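Local coordinates for hypothetical protein ebhA (PDB 2DGJ) that probably helps attach Staphylococcus aureus to host extracellular matrix, as a cell wall-associated adhesin built into a long rod of three-helix bundles, at residues T90-L102 against I169-V183. Numbering follows the deposited sequence.
Sequences TLNHITNAQRTAL and ILNKQTGGNTSKADV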
loop_
_atom_site.group_PDB
_atom_site.type_symbol
_atom_site.label_atom_id
_atom_site.label_comp_id
_atom_site.label_asym_id
_atom_site.label_seq_id
_atom_site.Cartn_x
_atom_site.Cartn_y
_atom_site.Cartn_z
ATOM N N THR A 90 -15.064 4.934 -11.999
ATOM C CA THR A 90 -14.934 3.845 -12.967
ATOM C C THR A 90 -15.540 2.544 -12.450
ATOM O O THR A 90 -15.572 1.537 -13.161
ATOM C CB THR A 90 -13.459 3.594 -13.336
ATOM O OG1 THR A 90 -12.744 3.139 -12.179
ATOM C CG2 THR A 90 -12.821 4.873 -13.845
ATOM N N LEU A 91 -16.018 2.569 -11.211
ATOM C CA LEU A 91 -16.644 1.403 -10.596
ATOM C C LEU A 91 -18.116 1.354 -11.022
ATOM O O LEU A 91 -18.955 2.065 -10.470
ATOM C CB LEU A 91 -16.524 1.497 -9.070
ATOM C CG LEU A 91 -15.166 1.163 -8.432
ATOM C CD1 LEU A 91 -14.009 1.456 -9.382
ATOM C CD2 LEU A 91 -15.025 1.958 -7.146
ATOM N N ASN A 92 -18.417 0.503 -12.002
ATOM C CA ASN A 92 -19.772 0.371 -12.544
ATOM C C ASN A 92 -20.719 -0.561 -11.785
ATOM O O ASN A 92 -21.837 -0.795 -12.234
ATOM C CB ASN A 92 -19.708 -0.136 -13.991
ATOM C CG ASN A 92 -18.585 0.489 -14.789
ATOM O OD1 ASN A 92 -18.547 1.702 -14.991
ATOM N ND2 ASN A 92 -17.661 -0.346 -15.263
ATOM N N HIS A 93 -20.304 -1.085 -10.640
ATOM C CA HIS A 93 -21.172 -2.016 -9.930
ATOM C C HIS A 93 -21.705 -1.588 -8.575
ATOM O O HIS A 93 -22.758 -2.064 -8.153
ATOM C CB HIS A 93 -20.452 -3.357 -9.829
ATOM C CG HIS A 93 -19.947 -3.851 -11.147
ATOM N ND1 HIS A 93 -20.775 -4.359 -12.124
ATOM C CD2 HIS A 93 -18.697 -3.853 -11.675
ATOM C CE1 HIS A 93 -20.068 -4.653 -13.191
ATOM N NE2 HIS A 93 -18.798 -4.355 -12.954
ATOM N N ILE A 94 -20.996 -0.699 -7.884
ATOM C CA ILE A 94 -21.467 -0.237 -6.585
ATOM C C ILE A 94 -22.762 0.562 -6.746
ATOM O O ILE A 94 -23.008 1.158 -7.798
ATOM C CB ILE A 94 -20.422 0.658 -5.886
ATOM C CG1 ILE A 94 -20.082 1.853 -6.778
ATOM C CG2 ILE A 94 -19.179 -0.152 -5.565
ATOM C CD1 ILE A 94 -19.157 2.861 -6.128
ATOM N N THR A 95 -23.591 0.577 -5.705
ATOM C CA THR A 95 -24.853 1.310 -5.751
ATOM C C THR A 95 -24.574 2.776 -5.441
ATOM O O THR A 95 -23.499 3.117 -4.934
ATOM C CB THR A 95 -25.856 0.763 -4.714
ATOM O OG1 THR A 95 -25.315 0.927 -3.399
ATOM C CG2 THR A 95 -26.136 -0.722 -4.959
ATOM N N ASN A 96 -25.537 3.642 -5.744
ATOM C CA ASN A 96 -25.371 5.065 -5.493
ATOM C C ASN A 96 -25.043 5.325 -4.028
ATOM O O ASN A 96 -24.190 6.151 -3.714
ATOM C CB ASN A 96 -26.635 5.830 -5.889
ATOM C CG ASN A 96 -26.946 5.714 -7.371
ATOM O OD1 ASN A 96 -26.046 5.755 -8.207
ATOM N ND2 ASN A 96 -28.227 5.591 -7.703
ATOM N N ALA A 97 -25.717 4.609 -3.134
ATOM C CA ALA A 97 -25.487 4.774 -1.704
ATOM C C ALA A 97 -24.052 4.411 -1.355
ATOM O O ALA A 97 -23.414 5.078 -0.538
ATOM C CB ALA A 97 -26.455 3.904 -0.910
ATOM N N GLN A 98 -23.551 3.347 -1.975
ATOM C CA GLN A 98 -22.188 2.905 -1.719
ATOM C C GLN A 98 -21.223 3.929 -2.288
ATOM O O GLN A 98 -20.198 4.233 -1.679
ATOM C CB GLN A 98 -21.928 1.539 -2.368
ATOM C CG GLN A 98 -22.837 0.427 -1.880
ATOM C CD GLN A 98 -22.514 -0.920 -2.509
ATOM O OE1 GLN A 98 -22.375 -1.032 -3.725
ATOM N NE2 GLN A 98 -22.406 -1.952 -1.679
ATOM N N ARG A 99 -21.559 4.467 -3.457
ATOM C CA ARG A 99 -20.715 5.456 -4.112
ATOM C C ARG A 99 -20.558 6.735 -3.290
ATOM O O ARG A 99 -19.439 7.229 -3.123
ATOM C CB ARG A 99 -21.283 5.799 -5.491
ATOM C CG ARG A 99 -20.384 6.702 -6.333
ATOM C CD ARG A 99 -21.052 7.076 -7.656
ATOM N NE ARG A 99 -21.392 5.910 -8.467
ATOM C CZ ARG A 99 -20.503 5.122 -9.065
ATOM N NH1 ARG A 99 -19.206 5.380 -8.961
ATOM N NH2 ARG A 99 -20.908 4.075 -9.769
ATOM N N THR A 100 -21.668 7.266 -2.778
ATOM C CA THR A 100 -21.627 8.496 -1.987
ATOM C C THR A 100 -20.896 8.297 -0.668
ATOM O O THR A 100 -20.265 9.224 -0.161
ATOM C CB THR A 100 -23.045 9.033 -1.693
ATOM O OG1 THR A 100 -23.678 8.224 -0.694
ATOM C CG2 THR A 100 -23.884 9.008 -2.954
ATOM N N ALA A 101 -20.986 7.096 -0.106
ATOM C CA ALA A 101 -20.308 6.806 1.156
ATOM C C ALA A 101 -18.804 6.822 0.903
ATOM O O ALA A 101 -18.039 7.407 1.671
ATOM C CB ALA A 101 -20.737 5.445 1.697
ATOM N N LEU A 102 -18.390 6.175 -0.180
ATOM C CA LEU A 102 -16.983 6.128 -0.558
ATOM C C LEU A 102 -16.508 7.549 -0.862
ATOM O O LEU A 102 -15.443 7.974 -0.415
ATOM C CB LEU A 102 -16.806 5.251 -1.798
ATOM C CG LEU A 102 -16.476 3.759 -1.655
ATOM C CD1 LEU A 102 -16.470 3.329 -0.195
ATOM C CD2 LEU A 102 -17.479 2.953 -2.470
ATOM N N ILE A 169 -29.631 -5.801 -2.999
ATOM C CA ILE A 169 -28.301 -5.259 -2.738
ATOM C C ILE A 169 -27.723 -4.633 -4.013
ATOM O O ILE A 169 -27.016 -3.628 -3.970
ATOM C CB ILE A 169 -27.351 -6.381 -2.255
ATOM C CG1 ILE A 169 -27.744 -6.826 -0.848
ATOM C CG2 ILE A 169 -25.899 -5.914 -2.306
ATOM C CD1 ILE A 169 -26.956 -8.018 -0.335
ATOM N N LEU A 170 -28.041 -5.244 -5.150
ATOM C CA LEU A 170 -27.544 -4.798 -6.447
ATOM C C LEU A 170 -28.164 -3.522 -7.014
ATOM O O LEU A 170 -27.469 -2.724 -7.642
ATOM C CB LEU A 170 -27.702 -5.941 -7.457
ATOM C CG LEU A 170 -26.464 -6.750 -7.860
ATOM C CD1 LEU A 170 -25.396 -6.689 -6.785
ATOM C CD2 LEU A 170 -26.885 -8.185 -8.133
ATOM N N ASN A 171 -29.466 -3.336 -6.812
ATOM C CA ASN A 171 -30.145 -2.153 -7.340
ATOM C C ASN A 171 -29.366 -0.882 -6.989
ATOM O O ASN A 171 -29.280 -0.486 -5.823
ATOM C CB ASN A 171 -31.573 -2.066 -6.791
ATOM C CG ASN A 171 -32.418 -1.049 -7.538
ATOM O OD1 ASN A 171 -32.108 0.141 -7.553
ATOM N ND2 ASN A 171 -33.484 -1.518 -8.179
ATOM N N LYS A 172 -28.800 -0.246 -8.007
ATOM C CA LYS A 172 -28.006 0.960 -7.813
ATOM C C LYS A 172 -28.816 2.143 -7.288
ATOM O O LYS A 172 -28.302 2.967 -6.527
ATOM C CB LYS A 172 -27.322 1.348 -9.128
ATOM C CG LYS A 172 -26.362 0.307 -9.677
ATOM C CD LYS A 172 -25.686 0.805 -10.941
ATOM C CE LYS A 172 -24.754 -0.239 -11.514
ATOM N NZ LYS A 172 -24.101 0.228 -12.766
ATOM N N GLN A 173 -30.080 2.225 -7.691
ATOM C CA GLN A 173 -30.928 3.329 -7.267
ATOM C C GLN A 173 -31.455 3.225 -5.845
ATOM O O GLN A 173 -31.549 4.232 -5.140
ATOM C CB GLN A 173 -32.119 3.484 -8.216
ATOM C CG GLN A 173 -31.818 4.268 -9.488
ATOM C CD GLN A 173 -33.077 4.599 -10.281
ATOM O OE1 GLN A 173 -33.729 3.712 -10.838
ATOM N NE2 GLN A 173 -33.427 5.880 -10.328
ATOM N N THR A 174 -31.805 2.014 -5.421
ATOM C CA THR A 174 -32.367 1.833 -4.086
ATOM C C THR A 174 -31.525 0.983 -3.148
ATOM O O THR A 174 -31.807 0.919 -1.954
ATOM C CB THR A 174 -33.789 1.220 -4.160
ATOM O OG1 THR A 174 -33.727 -0.086 -4.746
ATOM C CG2 THR A 174 -34.693 2.100 -5.004
ATOM N N GLY A 175 -30.498 0.332 -3.685
ATOM C CA GLY A 175 -29.640 -0.495 -2.856
ATOM C C GLY A 175 -28.864 0.345 -1.868
ATOM O O GLY A 175 -28.263 1.348 -2.250
ATOM N N GLY A 176 -28.866 -0.057 -0.598
ATOM C CA GLY A 176 -28.158 0.691 0.427
ATOM C C GLY A 176 -26.648 0.529 0.382
ATOM O O GLY A 176 -26.112 -0.144 -0.498
ATOM N N ASN A 177 -25.957 1.153 1.336
ATOM C CA ASN A 177 -24.504 1.080 1.408
ATOM C C ASN A 177 -24.091 -0.241 2.041
ATOM O O ASN A 177 -23.462 -0.266 3.100
ATOM C CB ASN A 177 -23.967 2.252 2.236
ATOM C CG ASN A 177 -22.465 2.181 2.445
ATOM O OD1 ASN A 177 -21.703 1.995 1.499
ATOM N ND2 ASN A 177 -22.034 2.337 3.691
ATOM N N THR A 178 -24.451 -1.338 1.380
ATOM C CA THR A 178 -24.132 -2.675 1.872
ATOM C C THR A 178 -22.627 -2.839 2.040
ATOM O O THR A 178 -21.843 -2.307 1.250
ATOM C CB THR A 178 -24.643 -3.750 0.902
ATOM O OG1 THR A 178 -26.040 -3.544 0.670
ATOM C CG2 THR A 178 -24.418 -5.155 1.471
ATOM N N SER A 179 -22.222 -3.576 3.070
ATOM C CA SER A 179 -20.807 -3.792 3.330
ATOM C C SER A 179 -20.253 -4.957 2.516
ATOM O O SER A 179 -21.001 -5.773 1.984
ATOM C CB SER A 179 -20.574 -4.077 4.813
ATOM O OG SER A 179 -20.898 -5.422 5.125
ATOM N N LYS A 180 -18.931 -5.018 2.437
ATOM C CA LYS A 180 -18.232 -6.076 1.716
ATOM C C LYS A 180 -18.640 -7.434 2.273
ATOM O O LYS A 180 -18.945 -8.362 1.523
ATOM C CB LYS A 180 -16.720 -5.869 1.866
ATOM C CG LYS A 180 -15.835 -7.067 1.529
ATOM C CD LYS A 180 -16.007 -7.519 0.105
ATOM C CE LYS A 180 -14.824 -8.371 -0.329
ATOM N NZ LYS A 180 -14.454 -9.361 0.715
ATOM N N ALA A 181 -18.664 -7.534 3.598
ATOM C CA ALA A 181 -19.029 -8.771 4.277
ATOM C C ALA A 181 -20.428 -9.245 3.902
ATOM O O ALA A 181 -20.639 -10.434 3.666
ATOM C CB ALA A 181 -18.928 -8.588 5.790
ATOM N N ASP A 182 -21.384 -8.321 3.847
ATOM C CA ASP A 182 -22.751 -8.681 3.494
ATOM C C ASP A 182 -22.865 -9.048 2.020
ATOM O O ASP A 182 -23.621 -9.950 1.652
ATOM C CB ASP A 182 -23.716 -7.538 3.822
ATOM C CG ASP A 182 -23.885 -7.330 5.314
ATOM O OD1 ASP A 182 -23.934 -8.340 6.050
ATOM O OD2 ASP A 182 -23.985 -6.166 5.753
ATOM N N VAL A 183 -22.116 -8.351 1.174
ATOM C CA VAL A 183 -22.144 -8.651 -0.248
ATOM C C VAL A 183 -21.682 -10.094 -0.396
ATOM O O VAL A 183 -22.321 -10.889 -1.091
ATOM C CB VAL A 183 -21.195 -7.732 -1.051
ATOM C CG1 VAL A 183 -21.138 -8.179 -2.509
ATOM C CG2 VAL A 183 -21.674 -6.294 -0.965
HETATM O O HOH W 1 -25.065 -3.120 -9.176
HETATM O O HOH W 2 -28.180 3.309 -3.837
#
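Thr95 CG2, anti to the carbonyl carbon, sits among the carbonyl oxygens that end helix 153-170, 3.2 Å from Ile169 O and close to those of Leu170 and Asn171, so the start of helix 96-108 meets the end of another helix. Asn96 N donates to Lys172 O over 3.0 Å at an N-H...O angle of 163°. Beside it, Ala97 N donates to a water that in turn donates to Lys172 O; the water's approach to Gly175 O is doubtfully short. Lys172 O thus takes one helix-start N-H directly and meets the next through the water. Thr95 is the N-cap and forms a capping box with Gln98: its OG1 takes a weak bond from Gln98 N, and Gln98 OE1 accepts from Thr95 N (2.8 Å) in return. Outward, Gln98 NE2 donates to Thr178 O at 3.0 Å; Thr178 O lies in the amide plane of Gln98, while NE2 stands tilted 28° from the carbonyl plane of Thr178. Within the rod, this joins the GA-module region to the following FIVAR region, and helix 112-135 lies alongside, Met129 touching Gln98. The extended Lys172 chain runs past Ile94 O. Farther along helix 96-108, Ala101 CB packs against Asn177 OD1 from the loop (3.6 Å), a van der Waals contact.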